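Aspartate-semialdehyde dehydrogenase (PDB 2YV3) catalyses the NADPH-dependent reductive dephosphorylation of L-aspartyl-4-phosphate to L-aspartate-semialdehyde, a shared step towards lysine, methionine and threonine, and works as a homodimer. Local coordinates at the interface of chains A and B. Numbering follows the deposited sequence. Chains: chain A/B, Aspartate-semialdehyde dehydrogenase.

Contact 1: the interface of chains A and B. Residues chain A 151, 239, 278-279, 306; chain B 190-191, 193, 230, 232.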
loop_
_atom_site.group_PDB
_atom_site.type_symbol
_atom_site.label_atom_id
_atom_site.label_comp_id
_atom_site.label_asym_id
_atom_site.label_seq_id
_atom_site.Cartn_x
_atom_site.Cartn_y
_atom_site.Cartn_z
ATOM N N TYR A 151 -0.354 -0.999 4.622
ATOM C CA TYR A 151 -0.311 -2.154 3.725
ATOM C C TYR A 151 -0.507 -3.312 4.719
ATOM O O TYR A 151 0.415 -4.074 4.989
ATOM C CB TYR A 151 1.075 -2.270 3.050
ATOM C CG TYR A 151 1.447 -1.122 2.113
ATOM C CD1 TYR A 151 1.404 -1.280 0.730
ATOM C CD2 TYR A 151 1.777 0.127 2.612
ATOM C CE1 TYR A 151 1.668 -0.218 -0.120
ATOM C CE2 TYR A 151 2.044 1.190 1.774
ATOM C CZ TYR A 151 1.987 1.025 0.416
ATOM O OH TYR A 151 2.220 2.091 -0.420
ATOM N N ALA A 239 2.765 -3.384 6.659
ATOM C CA ALA A 239 3.603 -2.362 6.036
ATOM C C ALA A 239 2.923 -0.992 6.137
ATOM O O ALA A 239 1.700 -0.892 6.110
ATOM C CB ALA A 239 3.845 -2.706 4.589
ATOM N N MET A 278 10.717 -5.081 4.441
ATOM C CA MET A 278 9.797 -5.909 3.687
ATOM C C MET A 278 9.164 -7.024 4.523
ATOM O O MET A 278 9.830 -7.676 5.329
ATOM C CB MET A 278 10.511 -6.551 2.505
ATOM C CG MET A 278 10.831 -5.647 1.369
ATOM S SD MET A 278 11.336 -6.602 -0.115
ATOM C CE MET A 278 12.341 -7.953 0.624
ATOM N N PRO A 279 7.861 -7.263 4.338
ATOM C CA PRO A 279 7.248 -8.337 5.122
ATOM C C PRO A 279 8.031 -9.650 4.888
ATOM O O PRO A 279 7.949 -10.607 5.656
ATOM C CB PRO A 279 5.804 -8.380 4.588
ATOM C CG PRO A 279 5.890 -7.774 3.230
ATOM C CD PRO A 279 6.897 -6.660 3.407
ATOM N N PHE A 306 9.571 4.097 5.501
ATOM C CA PHE A 306 8.734 2.911 5.315
ATOM C C PHE A 306 9.013 2.031 6.525
ATOM O O PHE A 306 10.119 2.004 7.031
ATOM C CB PHE A 306 9.134 2.173 4.027
ATOM C CG PHE A 306 8.124 1.158 3.562
ATOM C CD1 PHE A 306 6.886 1.561 3.075
ATOM C CD2 PHE A 306 8.404 -0.200 3.627
ATOM C CE1 PHE A 306 5.935 0.632 2.662
ATOM C CE2 PHE A 306 7.455 -1.151 3.214
ATOM C CZ PHE A 306 6.213 -0.722 2.731
ATOM N N ASN B 190 3.878 -10.389 -0.693
ATOM C CA ASN B 190 4.831 -9.441 -0.128
ATOM C C ASN B 190 4.739 -8.057 -0.782
ATOM O O ASN B 190 4.150 -7.911 -1.845
ATOM C CB ASN B 190 6.228 -10.031 -0.320
ATOM C CG ASN B 190 7.323 -9.112 0.131
ATOM O OD1 ASN B 190 7.421 -8.780 1.307
ATOM N ND2 ASN B 190 8.172 -8.702 -0.804
ATOM N N VAL B 191 5.297 -7.040 -0.138
ATOM C CA VAL B 191 5.312 -5.694 -0.715
ATOM C C VAL B 191 6.774 -5.307 -0.883
ATOM O O VAL B 191 7.595 -5.613 -0.022
ATOM C CB VAL B 191 4.638 -4.612 0.191
ATOM C CG1 VAL B 191 3.172 -4.537 -0.085
ATOM C CG2 VAL B 191 4.892 -4.907 1.648
ATOM N N PRO B 193 9.058 -1.967 -1.448
ATOM C CA PRO B 193 9.211 -0.514 -1.372
ATOM C C PRO B 193 10.310 0.025 -2.265
ATOM O O PRO B 193 11.157 0.794 -1.829
ATOM C CB PRO B 193 9.518 -0.294 0.095
ATOM C CG PRO B 193 10.392 -1.428 0.392
ATOM C CD PRO B 193 9.650 -2.586 -0.248
ATOM N N VAL B 230 5.269 1.363 -4.123
ATOM C CA VAL B 230 5.392 -0.019 -3.682
ATOM C C VAL B 230 4.669 -0.950 -4.631
ATOM O O VAL B 230 3.554 -0.667 -5.067
ATOM C CB VAL B 230 4.784 -0.213 -2.257
ATOM C CG1 VAL B 230 5.070 -1.618 -1.741
ATOM C CG2 VAL B 230 5.341 0.851 -1.283
ATOM N N VAL B 232 2.802 -4.320 -5.182
ATOM C CA VAL B 232 2.017 -5.255 -4.385
ATOM C C VAL B 232 1.643 -6.455 -5.229
ATOM O O VAL B 232 1.583 -6.382 -6.450
ATOM C CB VAL B 232 0.736 -4.587 -3.806
ATOM C CG1 VAL B 232 1.100 -3.275 -3.155
ATOM C CG2 VAL B 232 -0.312 -4.404 -4.884
#
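B:Pro193 packs over the face of the A:Phe306 ring in the dimer interface of this aspartate-semialdehyde dehydrogenase. The patch lies within the dimerisation region of the family and is almost wholly apolar. CB of B:Pro193 sits 3.9 Å from the ring centroid, displaced toward the rim, in a CH-pi contact. CG of A:Phe306 is anti to the backbone N (chi1 -165°), and the ring then reaches toward B:Val230, tip to tip, with CG2 of the valine near the CE1 corner on the proline's side of the ring. B:Val191 hides more surface than any other residue here and packs on two sides. Its CG1 touches CD1 of A:Tyr151 at 3.8 Å. Its CG2 lies 3.8 Å from CB of A:Ala239 and also turns toward the ring of A:Pro279. The spacing at that proline is too short to be trusted, and so is its approach to the amide oxygen of B:Asn190. B:Val230 meets A:Tyr151 end to end, with CG2 3.8 Å from CZ of the phenol. The rim of the tyrosine ring also has the carbonyl O of A:Ala239 in its plane. The contact thins at its margins. CG of A:Met278 reaches CD of B:Pro193 at 3.7 Å, but the methionine buries little surface. B:Val232 scarcely takes part: its CG1 stays 4.3 Å from CE1 of A:Tyr151. The centre of the patch is about 7 Å from A:His238, the predicted proton acceptor.

Contact 2: the interface of chains A and B. Residues chain A 172-173, 189; chain B 166, 169-170, 235.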
loop_
_atom_site.group_PDB
_atom_site.type_symbol
_atom_site.label_atom_id
_atom_site.label_comp_id
_atom_site.label_asym_id
_atom_site.label_seq_id
_atom_site.Cartn_x
_atom_site.Cartn_y
_atom_site.Cartn_z
ATOM N N PHE A 172 -7.986 -19.319 -6.949
ATOM C CA PHE A 172 -7.813 -18.247 -7.939
ATOM C C PHE A 172 -6.934 -18.805 -9.081
ATOM O O PHE A 172 -7.364 -18.877 -10.227
ATOM C CB PHE A 172 -7.117 -17.025 -7.303
ATOM C CG PHE A 172 -6.972 -15.853 -8.242
ATOM C CD1 PHE A 172 -8.055 -15.032 -8.528
ATOM C CD2 PHE A 172 -5.778 -15.634 -8.925
ATOM C CE1 PHE A 172 -7.959 -14.018 -9.491
ATOM C CE2 PHE A 172 -5.671 -14.620 -9.893
ATOM C CZ PHE A 172 -6.761 -13.816 -10.178
ATOM N N LEU A 173 -5.707 -19.210 -8.757
ATOM C CA LEU A 173 -4.796 -19.771 -9.753
ATOM C C LEU A 173 -5.383 -20.910 -10.570
ATOM O O LEU A 173 -4.868 -21.235 -11.637
ATOM C CB LEU A 173 -3.515 -20.262 -9.082
ATOM C CG LEU A 173 -2.479 -19.174 -8.824
ATOM C CD1 LEU A 173 -2.070 -18.572 -10.170
ATOM C CD2 LEU A 173 -3.043 -18.097 -7.923
ATOM N N PHE A 189 -5.029 -11.298 -4.769
ATOM C CA PHE A 189 -4.639 -10.375 -5.835
ATOM C C PHE A 189 -5.465 -9.105 -5.841
ATOM O O PHE A 189 -6.019 -8.701 -6.857
ATOM C CB PHE A 189 -4.734 -11.091 -7.176
ATOM C CG PHE A 189 -3.658 -12.101 -7.372
ATOM C CD1 PHE A 189 -2.345 -11.692 -7.572
ATOM C CD2 PHE A 189 -3.934 -13.455 -7.298
ATOM C CE1 PHE A 189 -1.323 -12.623 -7.695
ATOM C CE2 PHE A 189 -2.916 -14.395 -7.419
ATOM C CZ PHE A 189 -1.608 -13.976 -7.617
ATOM N N LEU B 166 1.893 -15.141 -10.979
ATOM C CA LEU B 166 1.004 -16.287 -10.861
ATOM C C LEU B 166 1.726 -17.576 -10.475
ATOM O O LEU B 166 1.426 -18.186 -9.445
ATOM C CB LEU B 166 0.273 -16.519 -12.179
ATOM C CG LEU B 166 -0.778 -15.496 -12.594
ATOM C CD1 LEU B 166 -1.196 -15.781 -14.016
ATOM C CD2 LEU B 166 -1.971 -15.549 -11.644
ATOM N N THR B 169 3.381 -17.581 -6.894
ATOM C CA THR B 169 2.455 -17.681 -5.782
ATOM C C THR B 169 2.160 -19.174 -5.722
ATOM O O THR B 169 2.391 -19.824 -4.715
ATOM C CB THR B 169 1.178 -16.929 -6.090
ATOM O OG1 THR B 169 1.508 -15.687 -6.715
ATOM C CG2 THR B 169 0.420 -16.654 -4.824
ATOM N N HIS B 170 1.675 -19.700 -6.844
ATOM C CA HIS B 170 1.350 -21.117 -6.995
ATOM C C HIS B 170 2.499 -21.953 -6.411
ATOM O O HIS B 170 2.302 -22.845 -5.565
ATOM C CB HIS B 170 1.154 -21.430 -8.488
ATOM C CG HIS B 170 0.400 -22.695 -8.755
ATOM N ND1 HIS B 170 -0.567 -22.792 -9.733
ATOM C CD2 HIS B 170 0.470 -23.917 -8.174
ATOM C CE1 HIS B 170 -1.061 -24.018 -9.742
ATOM N NE2 HIS B 170 -0.449 -24.721 -8.804
ATOM N N LEU B 235 -2.418 -8.256 -10.010
ATOM C CA LEU B 235 -2.274 -8.414 -11.452
ATOM C C LEU B 235 -2.022 -7.215 -12.365
ATOM O O LEU B 235 -0.956 -7.120 -12.972
ATOM C CB LEU B 235 -3.461 -9.201 -12.018
ATOM C CG LEU B 235 -3.299 -10.724 -12.086
ATOM C CD1 LEU B 235 -1.961 -11.089 -12.757
ATOM C CD2 LEU B 235 -3.349 -11.285 -10.698
#
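A:Phe189 receives a methyl group of B:Leu235 on its ring, the CH-pi contact of this patch. CD2 of the leucine stands over the phenyl face, 3.7 Å from the centroid. It leans toward one side of the ring and comes to 3.3 Å from CD1 of A:Phe189. CG of the phenylalanine is anti to its own carbonyl carbon (chi1 -72°), and the ring reaches on toward B:Thr169. There CZ meets the hydroxyl OG1 at 3.7 Å, tip to tip, as a plain van der Waals contact. Within chain A, CD2 of A:Leu173 lies at the edge of the same ring and in its plane. An alanine in place of A:Phe189 would probably leave the B:Leu235 methyl without its aromatic face and open a gap beside B:Thr169.

The remaining contacts are van der Waals packing, mostly between helix 159-173 of chain A and helix 160-173 of chain B. A:Leu173 crosses B:Leu166 at a slant, with CD1 3.4 Å from CD2. A:Phe172 reaches B:Leu235, which lies in a loop, tip to tip, CE2 4.1 Å from CD2. The imidazole of B:His170 runs past A:Leu173 in the opposite direction. Its ND1 is 3.9 Å from CB of the leucine, which is contact without a polar bond. Nitrogen and oxygen atoms of the two sides do not pair here. The patch joins a helix and a loop of each subunit of the homodimer through hydrophobic packing.

Contact 3: the interface of chains A and B. Residues chain A 292, 294-297, 304; chain B 201-203, 207, 227-228.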
loop_
_atom_site.group_PDB
_atom_site.type_symbol
_atom_site.label_atom_id
_atom_site.label_comp_id
_atom_site.label_asym_id
_atom_site.label_seq_id
_atom_site.Cartn_x
_atom_site.Cartn_y
_atom_site.Cartn_z
ATOM N N ARG A 292 13.963 3.465 3.745
ATOM C CA ARG A 292 13.560 4.506 2.814
ATOM C C ARG A 292 13.541 5.896 3.421
ATOM O O ARG A 292 12.860 6.800 2.924
ATOM C CB ARG A 292 12.211 4.162 2.203
ATOM C CG ARG A 292 12.287 2.944 1.342
ATOM C CD ARG A 292 13.265 3.151 0.211
ATOM N NE ARG A 292 12.559 3.037 -1.058
ATOM C CZ ARG A 292 11.795 3.987 -1.574
ATOM N NH1 ARG A 292 11.657 5.137 -0.943
ATOM N NH2 ARG A 292 11.114 3.755 -2.689
ATOM N N ARG A 294 14.032 9.348 3.773
ATOM C CA ARG A 294 14.400 10.336 2.771
ATOM C C ARG A 294 13.853 11.708 3.090
ATOM O O ARG A 294 12.767 11.844 3.661
ATOM C CB ARG A 294 13.946 9.889 1.382
ATOM C CG ARG A 294 12.450 9.707 1.153
ATOM C CD ARG A 294 12.288 9.059 -0.231
ATOM N NE ARG A 294 10.926 8.824 -0.700
ATOM C CZ ARG A 294 10.036 8.042 -0.103
ATOM N NH1 ARG A 294 10.346 7.406 1.017
ATOM N NH2 ARG A 294 8.837 7.879 -0.653
ATOM N N LYS A 295 14.619 12.734 2.741
ATOM C CA LYS A 295 14.183 14.088 3.023
ATOM C C LYS A 295 12.897 14.301 2.246
ATOM O O LYS A 295 12.890 14.285 1.017
ATOM C CB LYS A 295 15.257 15.108 2.619
ATOM C CG LYS A 295 14.858 16.581 2.807
ATOM C CD LYS A 295 16.060 17.510 3.093
ATOM C CE LYS A 295 17.220 17.331 2.080
ATOM N NZ LYS A 295 18.454 18.121 2.410
ATOM N N SER A 296 11.803 14.469 2.981
ATOM C CA SER A 296 10.493 14.682 2.383
ATOM C C SER A 296 10.393 15.926 1.501
ATOM O O SER A 296 10.878 17.001 1.870
ATOM C CB SER A 296 9.434 14.791 3.478
ATOM O OG SER A 296 8.230 15.321 2.945
ATOM N N LEU A 297 9.754 15.791 0.346
ATOM C CA LEU A 297 9.577 16.950 -0.507
ATOM C C LEU A 297 8.224 17.614 -0.227
ATOM O O LEU A 297 8.046 18.810 -0.460
ATOM C CB LEU A 297 9.711 16.560 -1.981
ATOM C CG LEU A 297 11.177 16.476 -2.450
ATOM C CD1 LEU A 297 11.856 17.830 -2.336
ATOM C CD2 LEU A 297 11.923 15.487 -1.605
ATOM N N ASP A 304 10.163 10.922 4.709
ATOM C CA ASP A 304 9.339 9.840 4.202
ATOM C C ASP A 304 10.038 8.511 4.490
ATOM O O ASP A 304 11.049 8.205 3.871
ATOM C CB ASP A 304 9.134 9.974 2.698
ATOM C CG ASP A 304 8.271 11.168 2.327
ATOM O OD1 ASP A 304 8.745 12.302 2.531
ATOM O OD2 ASP A 304 7.123 10.976 1.832
ATOM N N ASN B 201 18.407 11.973 -4.015
ATOM C CA ASN B 201 17.501 12.567 -3.027
ATOM C C ASN B 201 16.926 11.502 -2.080
ATOM O O ASN B 201 16.315 11.828 -1.058
ATOM C CB ASN B 201 16.351 13.318 -3.735
ATOM C CG ASN B 201 15.333 12.375 -4.427
ATOM O OD1 ASN B 201 15.626 11.217 -4.747
ATOM N ND2 ASN B 201 14.137 12.898 -4.677
ATOM N N GLY B 202 17.148 10.233 -2.423
ATOM C CA GLY B 202 16.637 9.133 -1.628
ATOM C C GLY B 202 15.378 8.513 -2.231
ATOM O O GLY B 202 14.975 7.416 -1.851
ATOM N N TYR B 203 14.771 9.226 -3.177
ATOM C CA TYR B 203 13.544 8.799 -3.859
ATOM C C TYR B 203 13.847 7.981 -5.102
ATOM O O TYR B 203 14.874 8.178 -5.744
ATOM C CB TYR B 203 12.697 10.020 -4.270
ATOM C CG TYR B 203 12.050 10.773 -3.128
ATOM C CD1 TYR B 203 10.689 10.624 -2.836
ATOM C CD2 TYR B 203 12.807 11.627 -2.318
ATOM C CE1 TYR B 203 10.100 11.314 -1.750
ATOM C CE2 TYR B 203 12.237 12.317 -1.239
ATOM C CZ TYR B 203 10.893 12.154 -0.958
ATOM O OH TYR B 203 10.370 12.798 0.140
ATOM N N GLU B 207 8.722 7.431 -8.001
ATOM C CA GLU B 207 8.125 8.546 -7.280
ATOM C C GLU B 207 8.277 9.837 -8.089
ATOM O O GLU B 207 7.314 10.332 -8.648
ATOM C CB GLU B 207 8.804 8.653 -5.912
ATOM C CG GLU B 207 9.795 7.538 -5.718
ATOM C CD GLU B 207 9.728 6.867 -4.362
ATOM O OE1 GLU B 207 10.118 7.492 -3.358
ATOM O OE2 GLU B 207 9.290 5.700 -4.304
ATOM N N ALA B 227 5.803 11.382 -3.584
ATOM C CA ALA B 227 5.355 10.018 -3.861
ATOM C C ALA B 227 6.117 8.939 -3.110
ATOM O O ALA B 227 7.232 9.133 -2.649
ATOM C CB ALA B 227 5.415 9.722 -5.378
ATOM N N THR B 228 5.476 7.790 -2.993
ATOM C CA THR B 228 6.044 6.615 -2.347
ATOM C C THR B 228 5.531 5.527 -3.291
ATOM O O THR B 228 4.351 5.537 -3.642
ATOM C CB THR B 228 5.469 6.431 -0.917
ATOM O OG1 THR B 228 5.680 7.633 -0.165
ATOM C CG2 THR B 228 6.135 5.274 -0.196
#
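A:Arg294 lays its extended side chain across the ring of B:Tyr203 at the subunit interface of the homodimer. CD stands over the ring centre, and NE is 3.0 Å from the centroid in a cation-pi contact. The guanidinium does not lie flat on the ring; the planes are 69° apart. Its NH2 bonds to the carbonyl O of B:Ala227 at 2.9 Å, on a lone pair. The same nitrogen forms a salt bridge with OE1 of B:Glu207, although its N-H points away. Within chain A, NH1 bonds to O of A:Arg292 and fixes the turn of the group.

B:Tyr203 sends its phenol into chain A. OH donates to the carbonyl O of A:Lys295 at 3.1 Å, from above the carbonyl plane. Weak bonds link it to N of A:Leu297 and OD1 of A:Asp304. A phenylalanine in place of B:Tyr203 would probably leave the A:Lys295 carbonyl without this donor, and A:Asp304 without its weak partner.

B:Glu207 also serves a second arginine, so its carboxylate would tend to balance both positive charges. NH2 of A:Arg292 meets OE2 at 3.1 Å in a nearly straight bond, 167° at the hydrogen, and from above the carboxylate plane.

Contact 4: the interface of chains A and B. Residues chain A 165-166, 169, 233, 235; chain B 169, 173, 189.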
loop_
_atom_site.group_PDB
_atom_site.type_symbol
_atom_site.label_atom_id
_atom_site.label_comp_id
_atom_site.label_asym_id
_atom_site.label_seq_id
_atom_site.Cartn_x
_atom_site.Cartn_y
_atom_site.Cartn_z
ATOM N N LEU A 165 -6.662 -16.731 2.832
ATOM C CA LEU A 165 -5.807 -16.207 1.795
ATOM C C LEU A 165 -5.019 -17.316 1.084
ATOM O O LEU A 165 -4.769 -17.226 -0.117
ATOM C CB LEU A 165 -4.882 -15.132 2.392
ATOM C CG LEU A 165 -4.013 -14.272 1.461
ATOM C CD1 LEU A 165 -4.756 -13.865 0.216
ATOM C CD2 LEU A 165 -3.581 -13.030 2.219
ATOM N N LEU A 166 -4.646 -18.361 1.811
ATOM C CA LEU A 166 -3.890 -19.439 1.211
ATOM C C LEU A 166 -4.771 -20.195 0.234
ATOM O O LEU A 166 -4.474 -20.291 -0.961
ATOM C CB LEU A 166 -3.382 -20.409 2.290
ATOM C CG LEU A 166 -2.448 -19.892 3.393
ATOM C CD1 LEU A 166 -2.270 -20.981 4.423
ATOM C CD2 LEU A 166 -1.099 -19.443 2.807
ATOM N N THR A 169 -6.242 -17.818 -2.739
ATOM C CA THR A 169 -5.287 -17.484 -3.783
ATOM C C THR A 169 -5.045 -18.763 -4.577
ATOM O O THR A 169 -4.675 -18.728 -5.749
ATOM C CB THR A 169 -3.944 -16.970 -3.196
ATOM O OG1 THR A 169 -4.193 -15.941 -2.230
ATOM C CG2 THR A 169 -3.070 -16.387 -4.300
ATOM N N PRO A 233 -2.672 -8.664 0.100
ATOM C CA PRO A 233 -2.332 -10.090 0.110
ATOM C C PRO A 233 -0.996 -10.439 0.750
ATOM O O PRO A 233 0.000 -10.668 0.072
ATOM C CB PRO A 233 -2.392 -10.474 -1.370
ATOM C CG PRO A 233 -3.310 -9.469 -1.943
ATOM C CD PRO A 233 -2.851 -8.199 -1.278
ATOM N N LEU A 235 0.602 -12.610 4.401
ATOM C CA LEU A 235 0.328 -13.445 5.553
ATOM C C LEU A 235 0.287 -12.688 6.868
ATOM O O LEU A 235 -0.770 -12.259 7.295
ATOM C CB LEU A 235 1.366 -14.567 5.675
ATOM C CG LEU A 235 1.293 -15.827 4.816
ATOM C CD1 LEU A 235 -0.165 -16.274 4.738
ATOM C CD2 LEU A 235 1.857 -15.579 3.451
ATOM N N THR B 169 3.381 -17.581 -6.894
ATOM C CA THR B 169 2.455 -17.681 -5.782
ATOM C C THR B 169 2.160 -19.174 -5.722
ATOM O O THR B 169 2.391 -19.824 -4.715
ATOM C CB THR B 169 1.178 -16.929 -6.090
ATOM O OG1 THR B 169 1.508 -15.687 -6.715
ATOM C CG2 THR B 169 0.420 -16.654 -4.824
ATOM N N LEU B 173 2.515 -21.233 -2.702
ATOM C CA LEU B 173 1.396 -21.913 -2.063
ATOM C C LEU B 173 1.757 -23.380 -1.844
ATOM O O LEU B 173 1.246 -24.012 -0.927
ATOM C CB LEU B 173 0.109 -21.810 -2.911
ATOM C CG LEU B 173 -0.965 -20.737 -2.646
ATOM C CD1 LEU B 173 -1.040 -20.453 -1.144
ATOM C CD2 LEU B 173 -0.669 -19.463 -3.365
ATOM N N PHE B 189 2.923 -12.754 -2.105
ATOM C CA PHE B 189 2.602 -12.480 -0.714
ATOM C C PHE B 189 3.575 -11.506 -0.042
ATOM O O PHE B 189 4.012 -11.746 1.078
ATOM C CB PHE B 189 2.581 -13.794 0.058
ATOM C CG PHE B 189 1.531 -14.756 -0.418
ATOM C CD1 PHE B 189 0.172 -14.431 -0.339
ATOM C CD2 PHE B 189 1.889 -16.009 -0.905
ATOM C CE1 PHE B 189 -0.802 -15.341 -0.729
ATOM C CE2 PHE B 189 0.919 -16.921 -1.299
ATOM C CZ PHE B 189 -0.427 -16.588 -1.206
#
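B:Phe189 packs into chain A between helix 159-173 and the segment holding A:Pro233 and A:Leu235. This is a helix-and-loop patch of the dimer interface of the aspartate-semialdehyde dehydrogenase family. The phenylalanine hides more surface than any other residue of the patch. CG is anti to the carbonyl carbon (chi1 -62°), and the ring tip points at A:Thr169. CE1 lies 3.8 Å from the threonine hydroxyl OG1. The same CE1 is 4.0 Å from CG of A:Leu165, whose side chain passes the ring in the opposite direction. Nearer the backbone, CB of B:Phe189 meets CD2 of A:Leu235 at 3.9 Å. The carbonyl O of A:Pro233 lies 3.3 Å from CA of the phenylalanine.

Beside this ring the two threonines face each other. CG2 of A:Thr169 meets CG2 of B:Thr169 at 3.5 Å, the side chains at about a right angle. Both methyls are anti to their own backbone N. B:Leu173 packs on the same helix at A:Leu166 and A:Thr169. Its CD1 is 3.8 Å from CA of A:Leu166, and its CD2 touches the methyl of A:Thr169.

The second shell lies within chain A. The hydroxyl OG1 of A:Thr169 donates to the carbonyl O of A:Leu165, one helical turn back and in the carbonyl plane. The bond is likely to fix the rotation of the side chain, with the methyl toward chain B.

The four contacts sample one two-fold interface, so each recurs with the chains exchanged. Distances here run between the centres of their C-alpha atoms. Contact 2 and contact 4 are about 8 Å apart and share B:Thr169. They are largely two-fold twins, using Leu166, Thr169, Leu173, Phe189 and Leu235 from opposite chains, and they meet near the pair of Thr169 side chains. Contact 1 lies about 17 Å from contact 2, 14 Å from contact 4 and 16 Å from contact 3. Contact 3 is about 30 Å from contact 4, and its charged and polar bonds complement the others' apolar packing. Strand 302-310 of chain A serves contacts 1 and 3.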